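Local coordinates for exotoxin 5 (Staphylococcus aureus subsp. aureus COL, PDB 3R2I), which is a superantigen-like exotoxin of undetermined function, built from an OB-fold domain and a beta-grasp domain and probably secreted by the bacterium, at residues A[151-156]-A[172-177]. Residues are numbered along the deposited sequence; the frame is centred on the assembly and turned at random.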
loop_
_atom_site.group_PDB
_atom_site.type_symbol
_atom_site.label_atom_id
_atom_site.label_comp_id
_atom_site.label_asym_id
_atom_site.label_seq_id
_atom_site.Cartn_x
_atom_site.Cartn_y
_atom_site.Cartn_z
ATOM N N VAL A 151 -10.147 -13.469 6.867
ATOM C CA VAL A 151 -10.335 -12.825 5.599
ATOM C C VAL A 151 -11.326 -11.723 5.878
ATOM O O VAL A 151 -12.317 -11.959 6.530
ATOM C CB VAL A 151 -10.967 -13.764 4.531
ATOM C CG1 VAL A 151 -11.155 -13.013 3.227
ATOM C CG2 VAL A 151 -10.111 -15.014 4.309
ATOM N N SER A 152 -11.016 -10.516 5.433
ATOM C CA SER A 152 -11.913 -9.375 5.553
ATOM C C SER A 152 -12.386 -9.162 4.119
ATOM O O SER A 152 -11.657 -9.433 3.165
ATOM C CB SER A 152 -11.204 -8.110 6.054
ATOM O OG SER A 152 -10.617 -8.283 7.330
ATOM N N ASN A 153 -13.590 -8.651 3.966
ATOM C CA ASN A 153 -14.150 -8.459 2.649
ATOM C C ASN A 153 -14.993 -7.185 2.637
ATOM O O ASN A 153 -16.213 -7.248 2.523
ATOM C CB ASN A 153 -14.967 -9.706 2.301
ATOM C CG ASN A 153 -15.677 -9.595 0.947
ATOM O OD1 ASN A 153 -16.768 -10.134 0.795
ATOM N ND2 ASN A 153 -15.114 -8.839 0.003
ATOM N N PRO A 154 -14.349 -6.029 2.860
ATOM C CA PRO A 154 -15.046 -4.759 2.849
ATOM C C PRO A 154 -15.528 -4.398 1.456
ATOM O O PRO A 154 -14.883 -4.729 0.482
ATOM C CB PRO A 154 -13.984 -3.764 3.301
ATOM C CG PRO A 154 -12.716 -4.375 2.924
ATOM C CD PRO A 154 -12.937 -5.844 3.222
ATOM N N SER A 155 -16.669 -3.721 1.369
ATOM C CA SER A 155 -17.193 -3.335 0.056
ATOM C C SER A 155 -16.240 -2.307 -0.537
ATOM O O SER A 155 -15.533 -1.639 0.195
ATOM C CB SER A 155 -18.603 -2.758 0.178
ATOM O OG SER A 155 -18.551 -1.565 0.928
ATOM N N LEU A 156 -16.202 -2.228 -1.861
ATOM C CA LEU A 156 -15.353 -1.287 -2.576
ATOM C C LEU A 156 -16.155 -0.838 -3.769
ATOM O O LEU A 156 -16.586 -1.684 -4.558
ATOM C CB LEU A 156 -14.045 -1.963 -3.034
ATOM C CG LEU A 156 -13.036 -1.220 -3.944
ATOM C CD1 LEU A 156 -12.538 0.085 -3.361
ATOM C CD2 LEU A 156 -11.851 -2.137 -4.265
ATOM N N LEU A 172 -14.757 -6.557 -5.917
ATOM C CA LEU A 172 -14.613 -7.525 -4.842
ATOM C C LEU A 172 -13.163 -7.461 -4.314
ATOM O O LEU A 172 -12.208 -7.831 -4.983
ATOM C CB LEU A 172 -14.992 -8.900 -5.341
ATOM C CG LEU A 172 -15.277 -9.977 -4.298
ATOM C CD1 LEU A 172 -16.491 -9.555 -3.391
ATOM C CD2 LEU A 172 -15.533 -11.332 -4.965
ATOM N N PHE A 173 -13.046 -7.053 -3.066
ATOM C CA PHE A 173 -11.780 -6.848 -2.426
ATOM C C PHE A 173 -11.612 -7.691 -1.141
ATOM O O PHE A 173 -12.325 -7.503 -0.182
ATOM C CB PHE A 173 -11.753 -5.340 -2.109
ATOM C CG PHE A 173 -10.428 -4.825 -1.718
ATOM C CD1 PHE A 173 -9.495 -4.521 -2.677
ATOM C CD2 PHE A 173 -10.121 -4.598 -0.394
ATOM C CE1 PHE A 173 -8.261 -4.028 -2.319
ATOM C CE2 PHE A 173 -8.888 -4.104 -0.032
ATOM C CZ PHE A 173 -7.952 -3.850 -0.988
ATOM N N PHE A 174 -10.664 -8.619 -1.126
ATOM C CA PHE A 174 -10.400 -9.437 0.054
ATOM C C PHE A 174 -9.103 -8.985 0.720
ATOM O O PHE A 174 -8.153 -8.646 0.037
ATOM C CB PHE A 174 -10.254 -10.906 -0.330
ATOM C CG PHE A 174 -11.538 -11.555 -0.819
ATOM C CD1 PHE A 174 -12.528 -11.907 0.082
ATOM C CD2 PHE A 174 -11.727 -11.850 -2.164
ATOM C CE1 PHE A 174 -13.705 -12.507 -0.341
ATOM C CE2 PHE A 174 -12.882 -12.475 -2.588
ATOM C CZ PHE A 174 -13.877 -12.811 -1.665
ATOM N N ILE A 175 -9.066 -8.949 2.043
ATOM C CA ILE A 175 -7.839 -8.577 2.735
ATOM C C ILE A 175 -7.566 -9.771 3.621
ATOM O O ILE A 175 -8.392 -10.101 4.456
ATOM C CB ILE A 175 -7.999 -7.342 3.622
ATOM C CG1 ILE A 175 -8.608 -6.198 2.817
ATOM C CG2 ILE A 175 -6.622 -7.007 4.263
ATOM C CD1 ILE A 175 -8.943 -4.971 3.645
ATOM N N GLN A 176 -6.425 -10.424 3.435
ATOM C CA GLN A 176 -6.113 -11.640 4.209
ATOM C C GLN A 176 -5.262 -11.438 5.449
ATOM O O GLN A 176 -4.884 -12.384 6.114
ATOM C CB GLN A 176 -5.484 -12.678 3.290
ATOM C CG GLN A 176 -6.409 -12.925 2.084
ATOM C CD GLN A 176 -6.016 -14.105 1.234
ATOM O OE1 GLN A 176 -5.911 -15.263 1.719
ATOM N NE2 GLN A 176 -5.865 -13.841 -0.066
ATOM N N LYS A 177 -4.996 -10.206 5.782
ATOM C CA LYS A 177 -4.193 -9.889 6.933
ATOM C C LYS A 177 -5.051 -9.218 7.938
ATOM O O LYS A 177 -5.856 -8.385 7.615
ATOM C CB LYS A 177 -3.044 -8.952 6.540
ATOM C CG LYS A 177 -1.826 -9.675 5.950
ATOM C CD LYS A 177 -0.957 -8.756 5.034
ATOM C CE LYS A 177 -1.355 -8.896 3.488
ATOM N NZ LYS A 177 -2.850 -8.854 3.066
HETATM O O HOH W 1 -15.519 -6.152 -1.541
#
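Ser152 and Ile175 face each other as one antiparallel hydrogen-bonded pair: Ser152 N reaches Ile175 O at 2.8 Å, nearly straight at 171°, and Ile175 N returns to Ser152 O at 2.9 Å. One residue further the pairing passes to a side chain. Asn153 has CG anti to its own N (chi1 177°), which carries ND2 over a face of the Phe174 ring, where it donates a hydrogen bond to Phe173 O (3.1 Å); that oxygen lies in the amide plane, but ND2 sits well above the carbonyl plane. Next, a water accepts from Phe173 N (3.0 Å) and lies 2.6 Å from Pro154 O, before backbone bonding resumes at Leu156 with Glu171. The buried side is closely filled: Leu156 CD2 packs on Phe173 CD1 at 3.7 Å, while Pro154 CG meets the edge of that ring and touches Ile175 CD1 at 3.9 Å; Leu185 and Ile189 of helix 182-197 cover Phe173. Val151, Asn153 and Phe174 face solvent, with Val151 CG1 against Phe174 CD1 (3.6 Å). A single bridge thus carries the antiparallel pairing of strands 155-160 and 167-172 past their ends, interrupted by the water, at the margin of the beta-grasp domain's mixed sheet.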